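PDB 3MSZ: glutaredoxin 1 from Francisella tularensis subsp. tularensis, which probably reduces protein disulfides as a glutathione-linked thiol-disulfide oxidoreductase of the thioredoxin fold. Local coordinates for residues 6-12 and 31-37; 54-59 and 71-77. All coordinates share one frame; numbering follows the deposited sequence. Where two conformers were deposited one is given.

How the interactions relate
Both contacts reach the same mixed sheet, in which the strands run in the order 32-35, 6-10, 64-67, 70-73. Interaction 1 pairs the first two strands in parallel. Interaction 2 packs the loop 54-59 against strand 70-73 and the helix start after it, at the other outer strand. Their centres lie 14 Å apart, on opposite sides of the chain's centre, and their nearest atoms stay about 7 Å apart. Interaction 2 carries Gly-74, Phe-75, Thr-76 and Glu-77 of the glutathione pocket. Interaction 1 approaches that pocket through Arg-11, whose side chain is about 8 Å from the glutathione, and through Thr-10, which touches Cys-17, a free thiol here that can form a disulfide with Cys-14.

Interaction 1: 6-12 and 31-37; sequences VKIYTRN and FDETIID. With CAC (cacodylate ion), chain C.
This is the parallel strand pair of the beta-alpha-beta unit that opens the thioredoxin fold, formed by strands 6-10 and 32-35. Asp-32 N bonds to Val-6 O, and Ile-8 N to Asp-32 O, each at 2.9 Å. The ladder continues through Thr-34 and Thr-10 to Ile-36. Side chains add to it on both faces. Thr-10 OG1 donates to Glu-33 OE2 at 2.6 Å, meeting its anti side. Glu-33 reaches it with an extended chain, CG anti to the backbone N (chi1 -177°). In one of its two conformers, Ile-8 CD1 makes a CH-pi contact over one face of the Phe-31 ring. On the face of Lys-7 and Tyr-9, Thr-34 CB lies 3.6 Å from Tyr-9 CD1. Lys-7 NZ donates to Tyr-9 OH and makes a long salt bridge of 3.9 Å with Asp-32 OD2. Past the strands, Asp-37 grips Asn-12 twice: OD1 takes Asn-12 N and OD2 takes Asn-12 ND2, both on the syn side. Arg-11 NE and NH1 both donate to O1 of a cacodylate ion, probably from the crystallisation liquor. Helix 15-26 covers Val-6, Ile-8 and Thr-10, Lys-21 forms a salt bridge with Glu-33, and strand 64-67 pairs with the other edge of strand 6-10.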
loop_
_atom_site.group_PDB
_atom_site.type_symbol
_atom_site.label_atom_id
_atom_site.label_comp_id
_atom_site.label_asym_id
_atom_site.label_seq_id
_atom_site.Cartn_x
_atom_site.Cartn_y
_atom_site.Cartn_z
ATOM N N VAL A 6 -9.457 1.551 0.462
ATOM C CA VAL A 6 -8.056 1.207 0.668
ATOM C C VAL A 6 -7.606 0.173 -0.340
ATOM O O VAL A 6 -8.225 -0.871 -0.498
ATOM C CB VAL A 6 -7.813 0.617 2.060
ATOM C CG1 VAL A 6 -6.291 0.300 2.248
ATOM C CG2 VAL A 6 -8.342 1.564 3.148
ATOM N N LYS A 7 -6.506 0.465 -1.013
ATOM C CA LYS A 7 -5.876 -0.503 -1.889
ATOM C C LYS A 7 -4.437 -0.740 -1.433
ATOM O O LYS A 7 -3.675 0.207 -1.190
ATOM C CB LYS A 7 -5.891 0.037 -3.326
ATOM C CG LYS A 7 -5.260 -0.892 -4.343
ATOM C CD LYS A 7 -6.123 -2.121 -4.561
ATOM C CE LYS A 7 -5.593 -2.991 -5.684
ATOM N NZ LYS A 7 -5.752 -2.338 -7.017
ATOM N N ILE A 8 -4.071 -2.013 -1.299
ATOM C CA ILE A 8 -2.716 -2.391 -0.924
ATOM C C ILE A 8 -2.103 -3.365 -1.922
ATOM O O ILE A 8 -2.687 -4.412 -2.235
ATOM C CB ILE A 8 -2.644 -3.096 0.454
ATOM C CG1 ILE A 8 -3.592 -2.421 1.459
ATOM C CG2 ILE A 8 -1.206 -3.058 0.969
ATOM C CD1 ILE A 8 -3.519 -3.010 2.889
ATOM N N TYR A 9 -0.906 -3.023 -2.385
ATOM C CA TYR A 9 -0.151 -3.878 -3.262
ATOM C C TYR A 9 0.917 -4.582 -2.450
ATOM O O TYR A 9 1.684 -3.931 -1.732
ATOM C CB TYR A 9 0.476 -3.027 -4.372
ATOM C CG TYR A 9 -0.560 -2.442 -5.314
ATOM C CD1 TYR A 9 -0.994 -3.165 -6.419
ATOM C CD2 TYR A 9 -1.075 -1.160 -5.118
ATOM C CE1 TYR A 9 -1.934 -2.637 -7.301
ATOM C CE2 TYR A 9 -2.035 -0.615 -6.001
ATOM C CZ TYR A 9 -2.439 -1.367 -7.095
ATOM O OH TYR A 9 -3.378 -0.879 -7.985
ATOM N N THR A 10 0.982 -5.909 -2.595
ATOM C CA THR A 10 1.809 -6.723 -1.742
ATOM C C THR A 10 2.462 -7.873 -2.503
ATOM O O THR A 10 2.242 -8.057 -3.699
ATOM C CB THR A 10 0.960 -7.364 -0.602
ATOM O OG1 THR A 10 0.029 -8.270 -1.188
ATOM C CG2 THR A 10 0.167 -6.299 0.154
ATOM N N ARG A 11 3.298 -8.618 -1.787
ATOM C CA ARG A 11 3.774 -9.914 -2.246
ATOM C C ARG A 11 3.748 -10.852 -1.019
ATOM O O ARG A 11 3.706 -10.386 0.153
ATOM C CB ARG A 11 5.185 -9.788 -2.839
ATOM C CG ARG A 11 6.290 -9.636 -1.769
ATOM C CD ARG A 11 7.669 -9.498 -2.436
ATOM N NE ARG A 11 8.741 -9.269 -1.456
ATOM C CZ ARG A 11 9.262 -10.207 -0.656
ATOM N NH1 ARG A 11 10.244 -9.895 0.175
ATOM N NH2 ARG A 11 8.821 -11.464 -0.695
ATOM N N ASN A 12 3.727 -12.159 -1.268
ATOM C CA ASN A 12 3.881 -13.144 -0.176
ATOM C C ASN A 12 5.336 -13.183 0.313
ATOM O O ASN A 12 6.265 -12.964 -0.471
ATOM C CB ASN A 12 3.444 -14.540 -0.647
ATOM C CG ASN A 12 1.971 -14.592 -1.030
ATOM O OD1 ASN A 12 1.101 -14.352 -0.193
ATOM N ND2 ASN A 12 1.689 -14.895 -2.298
ATOM N N PHE A 31 -10.013 -3.621 2.977
ATOM C CA PHE A 31 -9.070 -3.188 1.952
ATOM C C PHE A 31 -9.087 -4.218 0.841
ATOM O O PHE A 31 -9.472 -5.375 1.065
ATOM C CB PHE A 31 -7.647 -3.061 2.522
ATOM C CG PHE A 31 -7.117 -4.338 3.155
ATOM C CD1 PHE A 31 -7.253 -4.566 4.528
ATOM C CD2 PHE A 31 -6.513 -5.321 2.376
ATOM C CE1 PHE A 31 -6.771 -5.748 5.108
ATOM C CE2 PHE A 31 -6.031 -6.520 2.951
ATOM C CZ PHE A 31 -6.154 -6.728 4.311
ATOM N N ASP A 32 -8.688 -3.779 -0.348
ATOM C CA ASP A 32 -8.474 -4.658 -1.484
ATOM C C ASP A 32 -6.974 -4.863 -1.681
ATOM O O ASP A 32 -6.193 -3.898 -1.823
ATOM C CB ASP A 32 -9.082 -4.069 -2.762
ATOM C CG ASP A 32 -8.916 -4.998 -3.964
ATOM O OD1 ASP A 32 -9.489 -6.116 -3.941
ATOM O OD2 ASP A 32 -8.206 -4.619 -4.926
ATOM N N GLU A 33 -6.576 -6.128 -1.687
ATOM C CA GLU A 33 -5.177 -6.474 -1.827
ATOM C C GLU A 33 -4.922 -6.973 -3.245
ATOM O O GLU A 33 -5.651 -7.831 -3.764
ATOM C CB GLU A 33 -4.783 -7.564 -0.813
ATOM C CG GLU A 33 -3.282 -7.926 -0.848
ATOM C CD GLU A 33 -2.921 -9.090 0.104
ATOM O OE1 GLU A 33 -3.841 -9.822 0.496
ATOM O OE2 GLU A 33 -1.720 -9.292 0.452
ATOM N N THR A 34 -3.863 -6.460 -3.855
ATOM C CA THR A 34 -3.339 -7.031 -5.093
ATOM C C THR A 34 -1.965 -7.633 -4.825
ATOM O O THR A 34 -1.043 -6.909 -4.436
ATOM C CB THR A 34 -3.207 -5.941 -6.130
ATOM O OG1 THR A 34 -4.517 -5.462 -6.433
ATOM C CG2 THR A 34 -2.544 -6.451 -7.405
ATOM N N ILE A 35 -1.842 -8.951 -5.005
ATOM C CA ILE A 35 -0.590 -9.672 -4.746
ATOM C C ILE A 35 0.206 -9.841 -6.048
ATOM O O ILE A 35 -0.294 -10.378 -7.022
ATOM C CB ILE A 35 -0.826 -11.070 -4.174
ATOM C CG1 ILE A 35 -1.552 -11.001 -2.831
ATOM C CG2 ILE A 35 0.512 -11.785 -3.946
ATOM C CD1 ILE A 35 -1.941 -12.372 -2.282
ATOM N N ILE A 36 1.439 -9.358 -6.056
ATOM C CA ILE A 36 2.319 -9.511 -7.211
ATOM C C ILE A 36 3.631 -10.153 -6.771
ATOM O O ILE A 36 4.584 -9.467 -6.394
ATOM C CB ILE A 36 2.597 -8.157 -7.876
ATOM C CG1 ILE A 36 2.782 -7.070 -6.810
ATOM C CG2 ILE A 36 1.451 -7.794 -8.805
ATOM C CD1 ILE A 36 2.814 -5.635 -7.358
ATOM N N ASP A 37 3.675 -11.478 -6.800
ATOM C CA ASP A 37 4.826 -12.201 -6.229
ATOM C C ASP A 37 6.081 -12.134 -7.105
ATOM O O ASP A 37 7.201 -11.938 -6.613
ATOM C CB ASP A 37 4.483 -13.659 -5.900
ATOM C CG ASP A 37 3.839 -13.824 -4.504
ATOM O OD1 ASP A 37 3.757 -12.836 -3.729
ATOM O OD2 ASP A 37 3.419 -14.958 -4.184
HETATM AS AS CAC C . 10.777 -6.169 -1.664
HETATM O O1 CAC C . 10.512 -7.126 -0.239
HETATM O O2 CAC C . 9.824 -4.749 -1.443
HETATM C C1 CAC C . 12.674 -5.682 -1.829
HETATM C C2 CAC C . 10.167 -7.107 -3.268
HETATM O O HOH W 1 -5.233 -4.007 -9.185
HETATM O O HOH W 2 6.696 -12.944 -2.982
#

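Interaction 2: 54-59 and 71-77; sequences KVIFPI and HIGGFTE. With GSH (glutathione), chain D.
The imidazole of His-71 projects from strand 70-73 into the curl of loop 54-59. Val-55 CG1 lies over one of its faces, 3.9 Å from the ring centroid, a CH-pi contact. Beside the backbone N of Ile-56 the model is too tight for the spacing to be trusted. Ile-59 CG2 approaches obliquely, 3.6 Å from His-71 NE2. The Phe-57 ring receives His-71 NE2 over one face, 3.7 Å above its plane and toward the rim. The two rings are inclined at 48°, neither stacked nor edge to face. Ile-72 O and Gly-74 N lie near the plane of the Phe-57 ring, at its edge.

The histidine is sent into the loop with CG anti to its backbone N. Phe-57 instead has CG between its backbone N and carbonyl carbon (chi1 60°), which carries the ring across to strand 70-73. Its CZ comes within 3.7 Å of Gly-73 CA. Gly-73 belongs to a classic beta bulge, as it and Ile-72 both face Ile-65. At the outer end, Ile-56 CD1 approaches His-71 O at 3.4 Å. Water 3 donates to Lys-54 O and accepts from His-71 N at 2.7 Å, linking the two backbones.

Beyond the bulge, Gly-74 takes the N-cap position of helix 75-80. Phe-75 N donates to glutathione O2 at 3.1 Å, nearly straight at 169°. Glu-77 brings its carboxylate beside the glutathione oxygen O32, but the modelled spacing is too short to trust. The contact thus joins the loop and strand mainly by apolar and aromatic packing, with a water bridge, while the polar chemistry is concentrated at the helix start, where the N-H of Phe-75 holds glutathione O2 and the helix N-terminus would probably favour that oxygen.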
loop_
_atom_site.group_PDB
_atom_site.type_symbol
_atom_site.label_atom_id
_atom_site.label_comp_id
_atom_site.label_asym_id
_atom_site.label_seq_id
_atom_site.Cartn_x
_atom_site.Cartn_y
_atom_site.Cartn_z
ATOM N N LYS A 54 0.304 9.030 -10.117
ATOM C CA LYS A 54 -0.478 8.729 -8.898
ATOM C C LYS A 54 0.361 8.522 -7.629
ATOM O O LYS A 54 -0.182 8.424 -6.532
ATOM C CB LYS A 54 -1.383 7.493 -9.092
ATOM C CG LYS A 54 -2.290 7.520 -10.322
ATOM C CD LYS A 54 -3.268 8.690 -10.302
ATOM C CE LYS A 54 -4.165 8.698 -11.552
ATOM N NZ LYS A 54 -5.582 9.057 -11.236
ATOM N N VAL A 55 1.676 8.420 -7.762
ATOM C CA VAL A 55 2.500 8.171 -6.577
ATOM C C VAL A 55 3.191 9.459 -6.173
ATOM O O VAL A 55 3.310 10.407 -6.978
ATOM C CB VAL A 55 3.524 7.007 -6.773
ATOM C CG1 VAL A 55 2.792 5.673 -6.997
ATOM C CG2 VAL A 55 4.541 7.315 -7.908
ATOM N N ILE A 56 3.614 9.530 -4.920
ATOM C CA ILE A 56 4.172 10.788 -4.413
ATOM C C ILE A 56 5.678 10.700 -4.288
ATOM O O ILE A 56 6.351 11.681 -3.946
ATOM C CB ILE A 56 3.520 11.185 -3.070
ATOM C CG1 ILE A 56 3.735 10.083 -2.014
ATOM C CG2 ILE A 56 2.035 11.401 -3.290
ATOM C CD1 ILE A 56 3.118 10.389 -0.641
ATOM N N PHE A 57 6.189 9.498 -4.545
ATOM C CA PHE A 57 7.605 9.264 -4.641
ATOM C C PHE A 57 7.801 8.020 -5.539
ATOM O O PHE A 57 6.865 7.270 -5.783
ATOM C CB PHE A 57 8.252 9.117 -3.246
ATOM C CG PHE A 57 7.696 7.975 -2.417
ATOM C CD1 PHE A 57 6.787 8.221 -1.372
ATOM C CD2 PHE A 57 8.093 6.655 -2.666
ATOM C CE1 PHE A 57 6.270 7.158 -0.590
ATOM C CE2 PHE A 57 7.607 5.590 -1.878
ATOM C CZ PHE A 57 6.687 5.833 -0.844
ATOM N N PRO A 58 9.011 7.819 -6.060
ATOM C CA PRO A 58 9.184 6.692 -6.992
ATOM C C PRO A 58 9.247 5.407 -6.214
ATOM O O PRO A 58 10.079 5.315 -5.308
ATOM C CB PRO A 58 10.533 7.004 -7.669
ATOM C CG PRO A 58 11.280 7.793 -6.653
ATOM C CD PRO A 58 10.244 8.605 -5.881
ATOM N N ILE A 59 8.364 4.451 -6.506
ATOM C CA ILE A 59 8.271 3.258 -5.666
ATOM C C ILE A 59 9.170 2.144 -6.183
ATOM O O ILE A 59 9.411 2.040 -7.388
ATOM C CB ILE A 59 6.812 2.729 -5.551
ATOM C CG1 ILE A 59 6.272 2.291 -6.935
ATOM C CG2 ILE A 59 5.888 3.799 -4.933
ATOM C CD1 ILE A 59 4.940 1.429 -6.858
ATOM N N HIS A 71 -1.866 8.108 -2.885
ATOM C CA HIS A 71 -0.713 7.285 -2.523
ATOM C C HIS A 71 -0.220 7.669 -1.120
ATOM O O HIS A 71 0.144 8.808 -0.885
ATOM C CB HIS A 71 0.384 7.526 -3.561
ATOM C CG HIS A 71 1.659 6.781 -3.307
ATOM N ND1 HIS A 71 1.695 5.501 -2.787
ATOM C CD2 HIS A 71 2.950 7.131 -3.525
ATOM C CE1 HIS A 71 2.949 5.108 -2.670
ATOM N NE2 HIS A 71 3.734 6.073 -3.133
ATOM N N ILE A 72 -0.192 6.724 -0.187
ATOM C CA ILE A 72 0.308 7.019 1.155
ATOM C C ILE A 72 1.794 6.672 1.261
ATOM O O ILE A 72 2.603 7.439 1.839
ATOM C CB ILE A 72 -0.462 6.216 2.258
ATOM C CG1 ILE A 72 -1.734 6.934 2.672
ATOM C CG2 ILE A 72 0.403 6.044 3.509
ATOM C CD1 ILE A 72 -2.666 7.284 1.538
ATOM N N GLY A 73 2.142 5.511 0.713
ATOM C CA GLY A 73 3.497 5.017 0.798
ATOM C C GLY A 73 3.545 3.607 1.346
ATOM O O GLY A 73 2.613 2.812 1.137
ATOM N N GLY A 74 4.647 3.286 2.022
ATOM C CA GLY A 74 4.816 1.979 2.645
ATOM C C GLY A 74 4.338 1.950 4.101
ATOM O O GLY A 74 3.552 2.795 4.561
ATOM N N PHE A 75 4.859 1.001 4.861
ATOM C CA PHE A 75 4.401 0.855 6.230
ATOM C C PHE A 75 4.798 2.023 7.170
ATOM O O PHE A 75 4.005 2.467 7.991
ATOM C CB PHE A 75 4.918 -0.465 6.782
ATOM C CG PHE A 75 4.430 -0.745 8.138
ATOM C CD1 PHE A 75 5.306 -0.776 9.214
ATOM C CD2 PHE A 75 3.087 -0.962 8.351
ATOM C CE1 PHE A 75 4.834 -1.051 10.492
ATOM C CE2 PHE A 75 2.606 -1.201 9.629
ATOM C CZ PHE A 75 3.487 -1.256 10.694
ATOM N N THR A 76 6.032 2.506 7.036
ATOM C CA THR A 76 6.472 3.688 7.761
ATOM C C THR A 76 5.521 4.838 7.557
ATOM O O THR A 76 5.127 5.493 8.520
ATOM C CB THR A 76 7.876 4.104 7.323
ATOM O OG1 THR A 76 8.791 3.092 7.752
ATOM C CG2 THR A 76 8.280 5.475 7.929
ATOM N N GLU A 77 5.124 5.083 6.308
ATOM C CA GLU A 77 4.220 6.194 6.059
ATOM C C GLU A 77 2.851 5.938 6.645
ATOM O O GLU A 77 2.198 6.870 7.127
ATOM C CB GLU A 77 4.097 6.534 4.579
ATOM C CG GLU A 77 5.332 7.180 3.989
ATOM C CD GLU A 77 6.381 6.146 3.534
ATOM O OE1 GLU A 77 6.129 4.916 3.643
ATOM O OE2 GLU A 77 7.457 6.567 3.056
HETATM N N1 GSH D . 13.538 3.907 4.316
HETATM C CA1 GSH D . 12.454 2.955 4.135
HETATM C C1 GSH D . 12.501 2.207 2.822
HETATM O O11 GSH D . 12.581 2.828 1.733
HETATM O O12 GSH D . 12.444 0.942 2.810
HETATM C CB1 GSH D . 12.466 1.867 5.199
HETATM C CG1 GSH D . 11.169 1.143 4.837
HETATM C CD1 GSH D . 10.767 0.130 5.831
HETATM O OE1 GSH D . 10.775 0.444 7.211
HETATM N N2 GSH D . 10.402 -1.000 5.238
HETATM C CA2 GSH D . 9.643 -0.876 4.020
HETATM C C2 GSH D . 8.321 -0.233 4.266
HETATM O O2 GSH D . 7.189 -0.601 3.482
HETATM C CB2 GSH D . 9.407 -2.256 3.451
HETATM S SG2 GSH D . 10.636 -2.663 2.188
HETATM N N3 GSH D . 8.301 0.677 5.265
HETATM C CA3 GSH D . 7.871 2.026 4.994
HETATM C C3 GSH D . 8.543 2.654 3.771
HETATM O O31 GSH D . 9.585 2.206 3.234
HETATM O O32 GSH D . 8.074 3.666 3.232
HETATM O O HOH W 3 -1.479 10.219 -4.554
#